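Local coordinates for putative lipoprotein YerB (PDB 2PSB), which is a predicted membrane-attached lipoprotein of unknown function that interacts with PcrA, at residues I56-I70 / R83-F96. Sequence-based numbering, arbitrary orientation.
Sequences IEALAEGQITRFLAI and RSAREYFVTLSNGF
Tyr-88 reaches from the first turn of helix 87-94 to strand 56-59 of a beta-hairpin, where its OH donates a short but weak hydrogen bond to Leu-59 O (2.6 Å). Helix 87-94 lies on one face of this hairpin within the DUF3048 N-terminal region, running nearly along strand 65-70 (19°) and against strand 56-59. The acceptor lies just before a classic bulge, Ala-60 and Glu-61 both facing Ile-64, that leads into a type II' turn.

Three arginines cluster over the Arg-66 end of the hairpin, Arg-86 extending to the bulge. Arg-66 leaves its strand with CG anti to the backbone N (chi1 -179°), then bends at chi2 and chi3 to bring one guanidinium face near Ser-84 O, which is not hydrogen-bonded to NE; Arg-83 CB packs on Arg-66 CD at 3.4 Å. The guanidinium planes of Arg-66 and Arg-86 stand 73° apart; their NH1 donors are modelled doubtfully close and do not hydrogen-bond. Glu-61 OE2, 4.0 Å from Arg-86 NH2, stops short of a salt bridge but may temper this positive charge.

The Phe-89 ring stands over the hairpin, its edge turned to Ile-56 O and Arg-66 O (3.3 Å from Phe-89 CZ). CD2 of Tyr-88 lies over the centre of one ring face. Leu-68 CB meets Phe-89 CD1, and Ile-56 CG2 touches Leu-92 CD1. At the far end, Ile-70 CD1 contacts Phe-96 CE1 at 3.7 Å.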
loop_
_atom_site.group_PDB
_atom_site.type_symbol
_atom_site.label_atom_id
_atom_site.label_comp_id
_atom_site.label_asym_id
_atom_site.label_seq_id
_atom_site.Cartn_x
_atom_site.Cartn_y
_atom_site.Cartn_z
ATOM N N ILE A 56 -0.862 -0.930 -0.671
ATOM C CA ILE A 56 -0.566 -2.290 -1.101
ATOM C C ILE A 56 -0.381 -3.218 0.092
ATOM O O ILE A 56 0.411 -2.954 0.988
ATOM C CB ILE A 56 0.690 -2.334 -2.004
ATOM C CG1 ILE A 56 0.492 -1.381 -3.190
ATOM C CG2 ILE A 56 0.912 -3.761 -2.545
ATOM C CD1 ILE A 56 1.430 -0.210 -3.223
ATOM N N GLU A 57 -1.146 -4.302 0.101
ATOM C CA GLU A 57 -1.083 -5.278 1.173
ATOM C C GLU A 57 -0.419 -6.541 0.655
ATOM O O GLU A 57 -0.697 -6.986 -0.457
ATOM C CB GLU A 57 -2.502 -5.581 1.686
ATOM C CG GLU A 57 -2.594 -6.655 2.772
ATOM C CD GLU A 57 -4.020 -6.849 3.283
ATOM O OE1 GLU A 57 -4.174 -7.449 4.367
ATOM O OE2 GLU A 57 -4.985 -6.409 2.607
ATOM N N ALA A 58 0.467 -7.108 1.461
ATOM C CA ALA A 58 1.165 -8.330 1.080
ATOM C C ALA A 58 1.655 -9.032 2.332
ATOM O O ALA A 58 1.780 -8.410 3.398
ATOM C CB ALA A 58 2.355 -8.019 0.143
ATOM N N LEU A 59 1.913 -10.333 2.211
ATOM C CA LEU A 59 2.391 -11.114 3.347
ATOM C C LEU A 59 3.765 -10.629 3.733
ATOM O O LEU A 59 4.594 -10.354 2.877
ATOM C CB LEU A 59 2.465 -12.612 3.010
ATOM C CG LEU A 59 1.140 -13.386 2.948
ATOM C CD1 LEU A 59 1.378 -14.782 2.420
ATOM C CD2 LEU A 59 0.520 -13.441 4.326
ATOM N N ALA A 60 3.997 -10.520 5.034
ATOM C CA ALA A 60 5.284 -10.085 5.555
ATOM C C ALA A 60 5.762 -11.092 6.606
ATOM O O ALA A 60 6.493 -12.035 6.293
ATOM C CB ALA A 60 5.155 -8.693 6.166
ATOM N N GLU A 61 5.324 -10.892 7.844
ATOM C CA GLU A 61 5.695 -11.752 8.970
ATOM C C GLU A 61 4.735 -12.945 9.113
ATOM O O GLU A 61 3.575 -12.777 9.484
ATOM C CB GLU A 61 5.680 -10.916 10.258
ATOM C CG GLU A 61 6.358 -11.535 11.478
ATOM C CD GLU A 61 7.879 -11.451 11.436
ATOM O OE1 GLU A 61 8.503 -11.587 12.510
ATOM O OE2 GLU A 61 8.453 -11.261 10.340
ATOM N N GLY A 62 5.218 -14.144 8.813
ATOM C CA GLY A 62 4.378 -15.324 8.933
ATOM C C GLY A 62 3.096 -15.223 8.135
ATOM O O GLY A 62 3.128 -15.061 6.915
ATOM N N GLN A 63 1.958 -15.320 8.811
ATOM C CA GLN A 63 0.685 -15.222 8.114
ATOM C C GLN A 63 0.089 -13.831 8.284
ATOM O O GLN A 63 -1.102 -13.625 8.060
ATOM C CB GLN A 63 -0.303 -16.278 8.630
ATOM C CG GLN A 63 -1.267 -16.773 7.559
ATOM C CD GLN A 63 -0.555 -17.503 6.425
ATOM O OE1 GLN A 63 -1.024 -17.511 5.289
ATOM N NE2 GLN A 63 0.580 -18.124 6.733
ATOM N N ILE A 64 0.922 -12.877 8.688
ATOM C CA ILE A 64 0.466 -11.509 8.877
ATOM C C ILE A 64 0.859 -10.675 7.661
ATOM O O ILE A 64 1.965 -10.819 7.127
ATOM C CB ILE A 64 1.081 -10.885 10.153
ATOM C CG1 ILE A 64 0.526 -11.593 11.397
ATOM C CG2 ILE A 64 0.785 -9.377 10.218
ATOM C CD1 ILE A 64 -0.933 -11.264 11.720
ATOM N N THR A 65 -0.058 -9.818 7.220
ATOM C CA THR A 65 0.195 -8.960 6.072
ATOM C C THR A 65 0.635 -7.581 6.535
ATOM O O THR A 65 0.460 -7.211 7.695
ATOM C CB THR A 65 -1.048 -8.774 5.202
ATOM O OG1 THR A 65 -2.096 -8.226 5.996
ATOM C CG2 THR A 65 -1.493 -10.087 4.603
ATOM N N ARG A 66 1.191 -6.821 5.605
ATOM C CA ARG A 66 1.676 -5.486 5.906
ATOM C C ARG A 66 1.364 -4.589 4.723
ATOM O O ARG A 66 1.296 -5.056 3.588
ATOM C CB ARG A 66 3.186 -5.535 6.170
ATOM C CG ARG A 66 3.806 -4.204 6.529
ATOM C CD ARG A 66 4.734 -4.373 7.713
ATOM N NE ARG A 66 5.729 -5.401 7.458
ATOM C CZ ARG A 66 6.297 -6.144 8.405
ATOM N NH1 ARG A 66 7.203 -7.056 8.077
ATOM N NH2 ARG A 66 5.949 -5.995 9.674
ATOM N N PHE A 67 1.204 -3.302 4.997
ATOM C CA PHE A 67 0.865 -2.315 3.977
ATOM C C PHE A 67 2.008 -1.398 3.554
ATOM O O PHE A 67 2.966 -1.164 4.303
ATOM C CB PHE A 67 -0.232 -1.375 4.491
ATOM C CG PHE A 67 -1.471 -2.063 4.999
ATOM C CD1 PHE A 67 -2.279 -1.428 5.939
ATOM C CD2 PHE A 67 -1.833 -3.322 4.546
ATOM C CE1 PHE A 67 -3.434 -2.038 6.429
ATOM C CE2 PHE A 67 -2.981 -3.947 5.027
ATOM C CZ PHE A 67 -3.785 -3.303 5.973
ATOM N N LEU A 68 1.873 -0.877 2.341
ATOM C CA LEU A 68 2.772 0.136 1.806
ATOM C C LEU A 68 1.716 1.158 1.400
ATOM O O LEU A 68 0.932 0.906 0.489
ATOM C CB LEU A 68 3.546 -0.318 0.567
ATOM C CG LEU A 68 4.469 0.802 0.044
ATOM C CD1 LEU A 68 5.595 1.088 1.071
ATOM C CD2 LEU A 68 5.058 0.418 -1.291
ATOM N N ALA A 69 1.652 2.267 2.128
ATOM C CA ALA A 69 0.692 3.324 1.840
ATOM C C ALA A 69 1.421 4.447 1.121
ATOM O O ALA A 69 2.317 5.091 1.677
ATOM C CB ALA A 69 0.057 3.838 3.128
ATOM N N ILE A 70 1.025 4.670 -0.129
ATOM C CA ILE A 70 1.649 5.685 -0.956
ATOM C C ILE A 70 0.803 6.947 -1.005
ATOM O O ILE A 70 -0.331 6.935 -1.498
ATOM C CB ILE A 70 1.878 5.130 -2.383
ATOM C CG1 ILE A 70 2.688 3.829 -2.285
ATOM C CG2 ILE A 70 2.564 6.171 -3.270
ATOM C CD1 ILE A 70 3.097 3.266 -3.624
ATOM N N ARG A 83 6.342 -0.031 10.351
ATOM C CA ARG A 83 6.911 -1.359 10.507
ATOM C C ARG A 83 8.114 -1.609 9.607
ATOM O O ARG A 83 8.517 -0.755 8.819
ATOM C CB ARG A 83 5.844 -2.423 10.220
ATOM C CG ARG A 83 5.380 -3.209 11.434
ATOM C CD ARG A 83 6.511 -4.037 12.003
ATOM N NE ARG A 83 6.093 -4.873 13.122
ATOM C CZ ARG A 83 6.874 -5.786 13.688
ATOM N NH1 ARG A 83 8.106 -5.972 13.234
ATOM N NH2 ARG A 83 6.429 -6.518 14.702
ATOM N N SER A 84 8.668 -2.810 9.738
ATOM C CA SER A 84 9.841 -3.246 8.981
ATOM C C SER A 84 9.683 -3.266 7.473
ATOM O O SER A 84 8.611 -3.546 6.954
ATOM C CB SER A 84 10.260 -4.638 9.446
ATOM O OG SER A 84 10.733 -4.584 10.771
ATOM N N ALA A 85 10.780 -2.996 6.773
ATOM C CA ALA A 85 10.782 -2.980 5.318
ATOM C C ALA A 85 11.143 -4.347 4.748
ATOM O O ALA A 85 11.902 -5.104 5.355
ATOM C CB ALA A 85 11.769 -1.934 4.816
ATOM N N ARG A 86 10.584 -4.651 3.578
ATOM C CA ARG A 86 10.834 -5.906 2.881
ATOM C C ARG A 86 11.233 -5.551 1.464
ATOM O O ARG A 86 10.860 -4.490 0.974
ATOM C CB ARG A 86 9.573 -6.781 2.888
ATOM C CG ARG A 86 9.235 -7.353 4.254
ATOM C CD ARG A 86 10.329 -8.302 4.719
ATOM N NE ARG A 86 10.658 -8.110 6.131
ATOM C CZ ARG A 86 9.875 -8.478 7.139
ATOM N NH1 ARG A 86 8.710 -9.066 6.899
ATOM N NH2 ARG A 86 10.256 -8.248 8.385
ATOM N N GLU A 87 12.000 -6.421 0.813
ATOM C CA GLU A 87 12.437 -6.165 -0.547
ATOM C C GLU A 87 11.300 -5.763 -1.467
ATOM O O GLU A 87 11.365 -4.705 -2.096
ATOM C CB GLU A 87 13.153 -7.385 -1.135
ATOM C CG GLU A 87 14.583 -7.541 -0.662
ATOM C CD GLU A 87 14.763 -8.681 0.314
ATOM O OE1 GLU A 87 13.975 -8.774 1.284
ATOM O OE2 GLU A 87 15.707 -9.477 0.116
ATOM N N TYR A 88 10.263 -6.595 -1.549
ATOM C CA TYR A 88 9.136 -6.286 -2.414
ATOM C C TYR A 88 8.535 -4.904 -2.151
ATOM O O TYR A 88 8.000 -4.286 -3.064
ATOM C CB TYR A 88 8.045 -7.372 -2.346
ATOM C CG TYR A 88 7.837 -8.025 -1.001
ATOM C CD1 TYR A 88 8.612 -9.123 -0.608
ATOM C CD2 TYR A 88 6.844 -7.580 -0.138
ATOM C CE1 TYR A 88 8.392 -9.762 0.605
ATOM C CE2 TYR A 88 6.618 -8.212 1.083
ATOM C CZ TYR A 88 7.395 -9.307 1.445
ATOM O OH TYR A 88 7.169 -9.962 2.637
ATOM N N PHE A 89 8.624 -4.412 -0.919
ATOM C CA PHE A 89 8.095 -3.080 -0.628
ATOM C C PHE A 89 9.015 -1.985 -1.186
ATOM O O PHE A 89 8.554 -0.948 -1.664
ATOM C CB PHE A 89 7.893 -2.891 0.884
ATOM C CG PHE A 89 6.684 -3.605 1.421
ATOM C CD1 PHE A 89 5.433 -3.404 0.841
ATOM C CD2 PHE A 89 6.789 -4.478 2.504
ATOM C CE1 PHE A 89 4.299 -4.063 1.327
ATOM C CE2 PHE A 89 5.670 -5.140 3.000
ATOM C CZ PHE A 89 4.418 -4.930 2.408
ATOM N N VAL A 90 10.320 -2.215 -1.130
ATOM C CA VAL A 90 11.263 -1.239 -1.664
ATOM C C VAL A 90 10.986 -1.120 -3.155
ATOM O O VAL A 90 10.902 -0.023 -3.704
ATOM C CB VAL A 90 12.727 -1.690 -1.462
ATOM C CG1 VAL A 90 13.666 -0.716 -2.158
ATOM C CG2 VAL A 90 13.050 -1.768 0.015
ATOM N N THR A 91 10.816 -2.269 -3.796
ATOM C CA THR A 91 10.545 -2.342 -5.227
ATOM C C THR A 91 9.239 -1.624 -5.599
ATOM O O THR A 91 9.164 -0.930 -6.611
ATOM C CB THR A 91 10.456 -3.819 -5.674
ATOM O OG1 THR A 91 11.664 -4.496 -5.305
ATOM C CG2 THR A 91 10.257 -3.925 -7.174
ATOM N N LEU A 92 8.217 -1.808 -4.773
ATOM C CA LEU A 92 6.919 -1.195 -5.010
ATOM C C LEU A 92 7.002 0.316 -4.822
ATOM O O LEU A 92 6.455 1.078 -5.613
ATOM C CB LEU A 92 5.880 -1.797 -4.055
ATOM C CG LEU A 92 5.578 -3.285 -4.275
ATOM C CD1 LEU A 92 4.741 -3.825 -3.121
ATOM C CD2 LEU A 92 4.864 -3.459 -5.599
ATOM N N SER A 93 7.691 0.736 -3.772
ATOM C CA SER A 93 7.860 2.155 -3.493
ATOM C C SER A 93 8.526 2.837 -4.679
ATOM O O SER A 93 8.112 3.919 -5.096
ATOM C CB SER A 93 8.730 2.350 -2.251
ATOM O OG SER A 93 8.888 3.723 -1.965
ATOM N N ASN A 94 9.549 2.179 -5.223
ATOM C CA ASN A 94 10.315 2.700 -6.349
ATOM C C ASN A 94 9.509 2.919 -7.616
ATOM O O ASN A 94 9.912 3.684 -8.487
ATOM C CB ASN A 94 11.502 1.772 -6.638
ATOM C CG ASN A 94 12.682 2.036 -5.726
ATOM O OD1 ASN A 94 13.611 1.235 -5.650
ATOM N ND2 ASN A 94 12.658 3.167 -5.038
ATOM N N GLY A 95 8.371 2.248 -7.732
ATOM C CA GLY A 95 7.558 2.436 -8.916
ATOM C C GLY A 95 7.216 3.904 -9.074
ATOM O O GLY A 95 6.828 4.343 -10.153
ATOM N N PHE A 96 7.373 4.662 -7.990
ATOM C CA PHE A 96 7.091 6.086 -7.981
ATOM C C PHE A 96 8.266 6.905 -7.442
ATOM O O PHE A 96 8.119 8.093 -7.180
ATOM C CB PHE A 96 5.841 6.356 -7.135
ATOM C CG PHE A 96 4.687 5.453 -7.462
ATOM C CD1 PHE A 96 4.623 4.167 -6.936
ATOM C CD2 PHE A 96 3.691 5.866 -8.341
ATOM C CE1 PHE A 96 3.576 3.298 -7.289
ATOM C CE2 PHE A 96 2.646 5.006 -8.697
ATOM C CZ PHE A 96 2.592 3.726 -8.172
#